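Local coordinates for exocyst complex component EXO70 (Saccharomyces cerevisiae, PDB 2B1E), which helps tether secretory vesicles to sites of exocytosis as a subunit of the exocyst complex, in whose assembly it plays a role, at residues I93-K98 / V144-K149; W125-F130 / S137-I142. One frame throughout, in Å; residues are numbered along the deposited sequence.

Contact 1 of 2, residues I93-K98 / V144-K149; sequences ILNSIK and VGERSK
The amide of Asn95 and the carboxylate of Glu146 meet with their planes 63° apart, and the two side chains cross at about a right angle. Lys149, one helical turn on from Glu146, comes over the carboxylate from above its plane. Its NZ lies 3.2 Å from Glu146 OE1 and makes a salt bridge. The guanidinium of Arg147 is approached obliquely by a methyl, with Ile97 CD1 4.4 Å from NH1. Its polar end is held by a salt bridge to Glu194 and a hydrogen bond to the hydroxyl of Tyr115.

Below the charged end of Glu146 the contact is apolar. Leu94 CD1 sits 3.9 Å from Glu146 CB and also close to CG, again crossing at about a right angle. The Glu146 chain bends at chi2 (-51°), which leaves its first carbons for the leucine and its carboxylate for Asn95 and Lys149. With a leucine in place of Glu146, Lys149 would probably be left without its carboxylate mate and Asn95 without its polar neighbour.

Leu94 ends helix 66-94, and Asn95 is the first residue to leave helical geometry. Ser96 N and OG both bond to Ile93 O, and Lys98 NZ bonds to Asn95 O. The arrangement is that of a helix terminus packed against the flank of another helix, here helix 136-155, in the all-helical Exo70 rod.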
ATOM      1  N   ILE A  93       4.026 -14.595  42.262  1.00 14.58           N
ATOM      2  CA  ILE A  93       3.777 -13.181  42.004  1.00 14.36           C
ATOM      3  C   ILE A  93       3.646 -12.945  40.502  1.00 16.29           C
ATOM      4  O   ILE A  93       2.740 -12.240  40.047  1.00 16.08           O
ATOM      5  CB  ILE A  93       4.919 -12.300  42.548  1.00 15.19           C
ATOM      6  CG1 ILE A  93       4.921 -12.336  44.074  1.00 14.45           C
ATOM      7  CG2 ILE A  93       4.753 -10.864  42.079  1.00 13.46           C
ATOM      8  CD1 ILE A  93       6.012 -11.499  44.707  1.00 14.65           C
ATOM      9  N   LEU A  94       4.552 -13.539  39.731  1.00 15.45           N
ATOM     10  CA  LEU A  94       4.520 -13.382  38.285  1.00 16.55           C
ATOM     11  C   LEU A  94       3.198 -13.881  37.709  1.00 16.76           C
ATOM     12  O   LEU A  94       2.683 -13.322  36.736  1.00 16.41           O
ATOM     13  CB  LEU A  94       5.687 -14.136  37.632  1.00 14.84           C
ATOM     14  CG  LEU A  94       7.090 -13.557  37.853  1.00 16.59           C
ATOM     15  CD1 LEU A  94       8.143 -14.462  37.222  1.00 16.17           C
ATOM     16  CD2 LEU A  94       7.162 -12.164  37.254  1.00 17.48           C
ATOM     17  N   ASN A  95       2.639 -14.924  38.311  1.00 17.91           N
ATOM     18  CA  ASN A  95       1.380 -15.456  37.811  1.00 18.61           C
ATOM     19  C   ASN A  95       0.132 -14.841  38.449  1.00 17.76           C
ATOM     20  O   ASN A  95      -0.980 -15.340  38.264  1.00 19.30           O
ATOM     21  CB  ASN A  95       1.369 -16.974  37.941  1.00 19.84           C
ATOM     22  CG  ASN A  95       2.269 -17.642  36.922  1.00 23.67           C
ATOM     23  OD1 ASN A  95       3.424 -17.972  37.204  1.00 26.34           O
ATOM     24  ND2 ASN A  95       1.753 -17.823  35.721  1.00 22.28           N
ATOM     25  N   SER A  96       0.315 -13.753  39.189  1.00 16.93           N
ATOM     26  CA  SER A  96      -0.809 -13.069  39.808  1.00 19.95           C
ATOM     27  C   SER A  96      -1.655 -12.461  38.683  1.00 21.30           C
ATOM     28  O   SER A  96      -2.839 -12.186  38.859  1.00 23.47           O
ATOM     29  CB  SER A  96      -0.315 -11.976  40.755  1.00 20.09           C
ATOM     30  OG  SER A  96       0.510 -11.046  40.078  1.00 19.56           O
ATOM     31  N   ILE A  97      -1.036 -12.250  37.526  1.00 21.72           N
ATOM     32  CA  ILE A  97      -1.749 -11.720  36.363  1.00 21.55           C
ATOM     33  C   ILE A  97      -2.148 -12.922  35.518  1.00 22.54           C
ATOM     34  O   ILE A  97      -1.277 -13.669  35.063  1.00 17.56           O
ATOM     35  CB  ILE A  97      -0.854 -10.813  35.481  1.00 20.14           C
ATOM     36  CG1 ILE A  97      -0.273  -9.670  36.306  1.00 22.36           C
ATOM     37  CG2 ILE A  97      -1.677 -10.257  34.310  1.00 21.15           C
ATOM     38  CD1 ILE A  97       0.469  -8.617  35.466  1.00 22.84           C
ATOM     39  N   LYS A  98      -3.450 -13.111  35.298  1.00 22.70           N
ATOM     40  CA  LYS A  98      -3.919 -14.252  34.510  1.00 25.92           C
ATOM     41  C   LYS A  98      -4.097 -13.924  33.031  1.00 26.63           C
ATOM     42  O   LYS A  98      -4.303 -12.765  32.658  1.00 27.74           O
ATOM     43  CB  LYS A  98      -5.252 -14.781  35.057  1.00 26.57           C
ATOM     44  CG  LYS A  98      -5.313 -14.927  36.569  1.00 27.29           C
ATOM     45  CD  LYS A  98      -4.206 -15.817  37.120  1.00 28.12           C
ATOM     46  CE  LYS A  98      -4.331 -15.943  38.641  1.00 28.26           C
ATOM     47  NZ  LYS A  98      -3.231 -16.750  39.266  1.00 28.59           N
ATOM     48  N   VAL A 144      11.797 -15.170  32.312  1.00 15.65           N
ATOM     49  CA  VAL A 144      11.506 -15.242  30.881  1.00 17.68           C
ATOM     50  C   VAL A 144      10.433 -16.275  30.568  1.00 18.43           C
ATOM     51  O   VAL A 144       9.482 -15.992  29.840  1.00 19.21           O
ATOM     52  CB  VAL A 144      12.777 -15.599  30.079  1.00 16.08           C
ATOM     53  CG1 VAL A 144      12.416 -15.952  28.643  1.00 20.95           C
ATOM     54  CG2 VAL A 144      13.742 -14.438  30.119  1.00 15.07           C
ATOM     55  N   GLY A 145      10.599 -17.469  31.124  1.00 19.23           N
ATOM     56  CA  GLY A 145       9.652 -18.542  30.886  1.00 20.29           C
ATOM     57  C   GLY A 145       8.237 -18.211  31.312  1.00 19.67           C
ATOM     58  O   GLY A 145       7.293 -18.452  30.565  1.00 20.28           O
ATOM     59  N   GLU A 146       8.083 -17.651  32.505  1.00 19.50           N
ATOM     60  CA  GLU A 146       6.759 -17.314  33.008  1.00 19.06           C
ATOM     61  C   GLU A 146       6.089 -16.191  32.218  1.00 19.81           C
ATOM     62  O   GLU A 146       4.896 -16.264  31.927  1.00 20.51           O
ATOM     63  CB  GLU A 146       6.829 -16.933  34.489  1.00 20.32           C
ATOM     64  CG  GLU A 146       7.183 -18.085  35.423  1.00 19.99           C
ATOM     65  CD  GLU A 146       6.307 -19.313  35.212  1.00 23.71           C
ATOM     66  OE1 GLU A 146       5.066 -19.200  35.311  1.00 22.04           O
ATOM     67  OE2 GLU A 146       6.863 -20.399  34.947  1.00 23.57           O
ATOM     68  N   ARG A 147       6.849 -15.158  31.875  1.00 17.15           N
ATOM     69  CA  ARG A 147       6.302 -14.040  31.123  1.00 18.70           C
ATOM     70  C   ARG A 147       5.879 -14.424  29.709  1.00 20.05           C
ATOM     71  O   ARG A 147       4.773 -14.097  29.284  1.00 20.00           O
ATOM     72  CB  ARG A 147       7.310 -12.889  31.064  1.00 19.45           C
ATOM     73  CG  ARG A 147       7.508 -12.156  32.388  1.00 16.98           C
ATOM     74  CD  ARG A 147       6.207 -11.513  32.850  1.00 18.57           C
ATOM     75  NE  ARG A 147       5.644 -10.652  31.813  1.00 18.96           N
ATOM     76  CZ  ARG A 147       4.427 -10.115  31.861  1.00 18.89           C
ATOM     77  NH1 ARG A 147       3.633 -10.349  32.901  1.00 18.40           N
ATOM     78  NH2 ARG A 147       4.001  -9.352  30.868  1.00 15.39           N
ATOM     79  N   SER A 148       6.745 -15.119  28.979  1.00 22.75           N
ATOM     80  CA  SER A 148       6.402 -15.491  27.613  1.00 24.39           C
ATOM     81  C   SER A 148       5.224 -16.464  27.565  1.00 25.32           C
ATOM     82  O   SER A 148       4.461 -16.468  26.601  1.00 25.35           O
ATOM     83  CB  SER A 148       7.622 -16.071  26.875  1.00 26.02           C
ATOM     84  OG  SER A 148       8.131 -17.215  27.523  1.00 25.66           O
ATOM     85  N   LYS A 149       5.055 -17.275  28.603  1.00 24.27           N
ATOM     86  CA  LYS A 149       3.933 -18.204  28.618  1.00 24.79           C
ATOM     87  C   LYS A 149       2.628 -17.432  28.798  1.00 23.67           C
ATOM     88  O   LYS A 149       1.649 -17.678  28.093  1.00 23.31           O
ATOM     89  CB  LYS A 149       4.094 -19.242  29.734  1.00 27.68           C
ATOM     90  CG  LYS A 149       5.196 -20.260  29.469  1.00 32.08           C
ATOM     91  CD  LYS A 149       5.135 -21.446  30.428  1.00 35.84           C
ATOM     92  CE  LYS A 149       5.341 -21.038  31.886  1.00 38.61           C
ATOM     93  NZ  LYS A 149       4.165 -20.305  32.455  1.00 40.27           N
TER

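Contact 2 of 2, residues W125-F130 / S137-I142; sequences WILDYF and SIIQDI
Apolar packing carries this contact, and Ile139 is at its centre. It reaches from helix 136-155 toward helix 117-132 and touches three residues there. Its CG2 methyl lies 3.7 Å from Leu127 CD2 and 3.7 Å from Phe130 CB, close to both at once. Its other branch serves the same two residues: CG1 lies 3.8 Å from Leu127 CD2, and CD1 is 3.9 Å from Phe130 CD2. Ile139 CG1 is anti to the backbone N (chi1 -168°), which puts CG2 in the crowded position between the backbone N and the carbonyl carbon. Ile126 takes a smaller share, with its CG2 4.4 Å from Ile139 CD1. Leu127 crosses Ile139 obliquely, while Phe130 crosses it at about a right angle.

Ring contacts add a second layer within helix 117-132. Tyr129 CD2 stands 3.7 Å above the plane of the Phe130 ring, over its centre. CG of Phe130 in turn lies at the edge of the Tyr129 ring, in its plane. The hydroxyl of Tyr129 is hydrogen-bonded to Glu83. Phe90 of helix 66-94 touches both Ile126 and Ile139.

No hydrogen bond joins the two segments, and their backbone bonds are the usual ones inside each helix. The short axes run roughly antiparallel, at 147°, and approach to 9.2 Å. This is a helical hairpin. All four touching residues are buried, so the pairing of its arms here rests on the fit of branched and aromatic side chains, with no directional polar bond between them.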
ATOM      1  N   TRP A 125      13.807  -7.817  44.331  1.00 10.59           N
ATOM      2  CA  TRP A 125      14.574  -8.289  45.470  1.00 10.17           C
ATOM      3  C   TRP A 125      15.009  -9.735  45.274  1.00  9.97           C
ATOM      4  O   TRP A 125      16.114 -10.106  45.649  1.00  9.32           O
ATOM      5  CB  TRP A 125      13.755  -8.171  46.762  1.00 11.02           C
ATOM      6  CG  TRP A 125      14.550  -8.454  48.015  1.00 12.97           C
ATOM      7  CD1 TRP A 125      14.664  -9.649  48.669  1.00 13.83           C
ATOM      8  CD2 TRP A 125      15.352  -7.521  48.747  1.00 13.81           C
ATOM      9  NE1 TRP A 125      15.489  -9.517  49.761  1.00 15.68           N
ATOM     10  CE2 TRP A 125      15.925  -8.221  49.833  1.00 15.56           C
ATOM     11  CE3 TRP A 125      15.646  -6.161  48.587  1.00 13.77           C
ATOM     12  CZ2 TRP A 125      16.778  -7.606  50.761  1.00 15.22           C
ATOM     13  CZ3 TRP A 125      16.499  -5.545  49.513  1.00 16.34           C
ATOM     14  CH2 TRP A 125      17.053  -6.273  50.583  1.00 14.46           C
ATOM     15  N   ILE A 126      14.134 -10.548  44.690  1.00  8.87           N
ATOM     16  CA  ILE A 126      14.438 -11.951  44.478  1.00  9.09           C
ATOM     17  C   ILE A 126      15.440 -12.123  43.338  1.00  9.32           C
ATOM     18  O   ILE A 126      16.341 -12.962  43.420  1.00 10.66           O
ATOM     19  CB  ILE A 126      13.133 -12.763  44.248  1.00  9.90           C
ATOM     20  CG1 ILE A 126      12.320 -12.783  45.550  1.00  8.04           C
ATOM     21  CG2 ILE A 126      13.460 -14.215  43.833  1.00  5.23           C
ATOM     22  CD1 ILE A 126      10.924 -13.384  45.405  1.00 10.90           C
ATOM     23  N   LEU A 127      15.303 -11.319  42.288  1.00  9.93           N
ATOM     24  CA  LEU A 127      16.252 -11.372  41.178  1.00  9.20           C
ATOM     25  C   LEU A 127      17.636 -11.033  41.702  1.00 10.29           C
ATOM     26  O   LEU A 127      18.617 -11.704  41.376  1.00  9.76           O
ATOM     27  CB  LEU A 127      15.877 -10.365  40.093  1.00 10.98           C
ATOM     28  CG  LEU A 127      14.743 -10.832  39.188  1.00 12.28           C
ATOM     29  CD1 LEU A 127      14.170  -9.641  38.457  1.00 12.87           C
ATOM     30  CD2 LEU A 127      15.258 -11.906  38.220  1.00 10.60           C
ATOM     31  N   ASP A 128      17.713  -9.974  42.506  1.00 10.95           N
ATOM     32  CA  ASP A 128      18.983  -9.559  43.085  1.00 14.07           C
ATOM     33  C   ASP A 128      19.535 -10.635  44.005  1.00 12.77           C
ATOM     34  O   ASP A 128      20.737 -10.901  44.021  1.00 13.52           O
ATOM     35  CB  ASP A 128      18.832  -8.249  43.857  1.00 14.35           C
ATOM     36  CG  ASP A 128      18.802  -7.032  42.939  1.00 19.91           C
ATOM     37  OD1 ASP A 128      19.621  -6.969  41.994  1.00 21.88           O
ATOM     38  OD2 ASP A 128      17.975  -6.132  43.173  1.00 21.06           O
ATOM     39  N   TYR A 129      18.660 -11.257  44.782  1.00 11.90           N
ATOM     40  CA  TYR A 129      19.114 -12.324  45.665  1.00  9.73           C
ATOM     41  C   TYR A 129      19.809 -13.421  44.840  1.00 10.44           C
ATOM     42  O   TYR A 129      20.936 -13.831  45.138  1.00  9.77           O
ATOM     43  CB  TYR A 129      17.929 -12.957  46.406  1.00  6.59           C
ATOM     44  CG  TYR A 129      18.354 -14.146  47.251  1.00 10.34           C
ATOM     45  CD1 TYR A 129      18.827 -13.976  48.556  1.00 10.67           C
ATOM     46  CD2 TYR A 129      18.356 -15.440  46.712  1.00  8.33           C
ATOM     47  CE1 TYR A 129      19.294 -15.066  49.302  1.00 11.32           C
ATOM     48  CE2 TYR A 129      18.816 -16.518  47.441  1.00  8.84           C
ATOM     49  CZ  TYR A 129      19.283 -16.328  48.731  1.00  9.82           C
ATOM     50  OH  TYR A 129      19.745 -17.415  49.428  1.00 11.21           O
ATOM     51  N   PHE A 130      19.140 -13.911  43.804  1.00 11.15           N
ATOM     52  CA  PHE A 130      19.730 -14.985  43.014  1.00 13.14           C
ATOM     53  C   PHE A 130      20.898 -14.568  42.129  1.00 15.48           C
ATOM     54  O   PHE A 130      21.784 -15.384  41.844  1.00 15.54           O
ATOM     55  CB  PHE A 130      18.650 -15.708  42.216  1.00 13.53           C
ATOM     56  CG  PHE A 130      17.818 -16.640  43.057  1.00 14.52           C
ATOM     57  CD1 PHE A 130      18.402 -17.762  43.654  1.00 13.67           C
ATOM     58  CD2 PHE A 130      16.470 -16.384  43.282  1.00 13.45           C
ATOM     59  CE1 PHE A 130      17.650 -18.616  44.467  1.00 14.01           C
ATOM     60  CE2 PHE A 130      15.715 -17.227  44.087  1.00 16.00           C
ATOM     61  CZ  PHE A 130      16.305 -18.345  44.682  1.00 16.81           C
ATOM     62  N   SER A 137      21.420 -16.689  35.849  1.00 19.73           N
ATOM     63  CA  SER A 137      20.805 -17.256  34.648  1.00 20.64           C
ATOM     64  C   SER A 137      19.569 -18.076  34.983  1.00 18.39           C
ATOM     65  O   SER A 137      18.577 -18.043  34.258  1.00 19.67           O
ATOM     66  CB  SER A 137      21.808 -18.122  33.867  1.00 20.40           C
ATOM     67  OG  SER A 137      22.126 -19.317  34.567  1.00 23.08           O
ATOM     68  N   ILE A 138      19.628 -18.793  36.095  1.00 16.68           N
ATOM     69  CA  ILE A 138      18.524 -19.636  36.542  1.00 15.94           C
ATOM     70  C   ILE A 138      17.242 -18.841  36.827  1.00 14.82           C
ATOM     71  O   ILE A 138      16.165 -19.175  36.327  1.00 13.66           O
ATOM     72  CB  ILE A 138      18.938 -20.423  37.816  1.00 18.76           C
ATOM     73  CG1 ILE A 138      20.225 -21.206  37.540  1.00 22.37           C
ATOM     74  CG2 ILE A 138      17.832 -21.377  38.233  1.00 18.03           C
ATOM     75  CD1 ILE A 138      20.902 -21.757  38.779  1.00 24.71           C
ATOM     76  N   ILE A 139      17.345 -17.782  37.622  1.00 13.96           N
ATOM     77  CA  ILE A 139      16.152 -16.999  37.929  1.00 12.81           C
ATOM     78  C   ILE A 139      15.717 -16.205  36.695  1.00 13.49           C
ATOM     79  O   ILE A 139      14.533 -15.909  36.514  1.00 12.48           O
ATOM     80  CB  ILE A 139      16.391 -16.061  39.158  1.00 10.71           C
ATOM     81  CG1 ILE A 139      15.058 -15.481  39.632  1.00 12.60           C
ATOM     82  CG2 ILE A 139      17.356 -14.952  38.812  1.00 10.38           C
ATOM     83  CD1 ILE A 139      14.104 -16.522  40.157  1.00 11.01           C
ATOM     84  N   GLN A 140      16.666 -15.886  35.822  1.00 13.32           N
ATOM     85  CA  GLN A 140      16.332 -15.155  34.604  1.00 15.79           C
ATOM     86  C   GLN A 140      15.492 -16.049  33.679  1.00 14.79           C
ATOM     87  O   GLN A 140      14.506 -15.588  33.101  1.00 13.21           O
ATOM     88  CB  GLN A 140      17.607 -14.696  33.889  1.00 16.90           C
ATOM     89  CG  GLN A 140      17.349 -13.818  32.678  1.00 21.91           C
ATOM     90  CD  GLN A 140      18.634 -13.330  32.044  1.00 24.11           C
ATOM     91  OE1 GLN A 140      19.499 -12.778  32.724  1.00 22.57           O
ATOM     92  NE2 GLN A 140      18.764 -13.524  30.733  1.00 27.11           N
ATOM     93  N   ASP A 141      15.879 -17.322  33.549  1.00 15.51           N
ATOM     94  CA  ASP A 141      15.129 -18.269  32.716  1.00 15.98           C
ATOM     95  C   ASP A 141      13.702 -18.455  33.246  1.00 14.89           C
ATOM     96  O   ASP A 141      12.760 -18.613  32.468  1.00 14.56           O
ATOM     97  CB  ASP A 141      15.831 -19.630  32.647  1.00 20.67           C
ATOM     98  CG  ASP A 141      17.155 -19.576  31.884  1.00 22.85           C
ATOM     99  OD1 ASP A 141      17.284 -18.769  30.936  1.00 23.84           O
ATOM    100  OD2 ASP A 141      18.062 -20.363  32.229  1.00 24.88           O
ATOM    101  N   ILE A 142      13.545 -18.431  34.566  1.00 14.49           N
ATOM    102  CA  ILE A 142      12.224 -18.553  35.184  1.00 14.46           C
ATOM    103  C   ILE A 142      11.400 -17.311  34.848  1.00 14.96           C
ATOM    104  O   ILE A 142      10.232 -17.416  34.454  1.00 14.92           O
ATOM    105  CB  ILE A 142      12.335 -18.715  36.729  1.00 14.08           C
ATOM    106  CG1 ILE A 142      12.817 -20.124  37.060  1.00 13.49           C
ATOM    107  CG2 ILE A 142      10.967 -18.483  37.398  1.00 13.40           C
ATOM    108  CD1 ILE A 142      13.314 -20.299  38.479  1.00 13.33           C
TER

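In the fold
From the N terminus, the chain runs along helix 66-94 and reaches residues 93-98, the first side of contact 1. It passes through helix 102-108 and into helix 117-132, which supplies residues 125-130. After a short turn it enters helix 136-155, where residues 137-142 close contact 2 across six intervening residues. One residue further on, the segment 144-149 begins and closes contact 1 across 45. Contact 2 is therefore nested inside the loop of contact 1, and their centres lie 14 Å apart. Helix 136-155 serves both, pairing with helix 117-132 and then with the end of helix 66-94. Together they tie three helices near the N-terminal end of the rod.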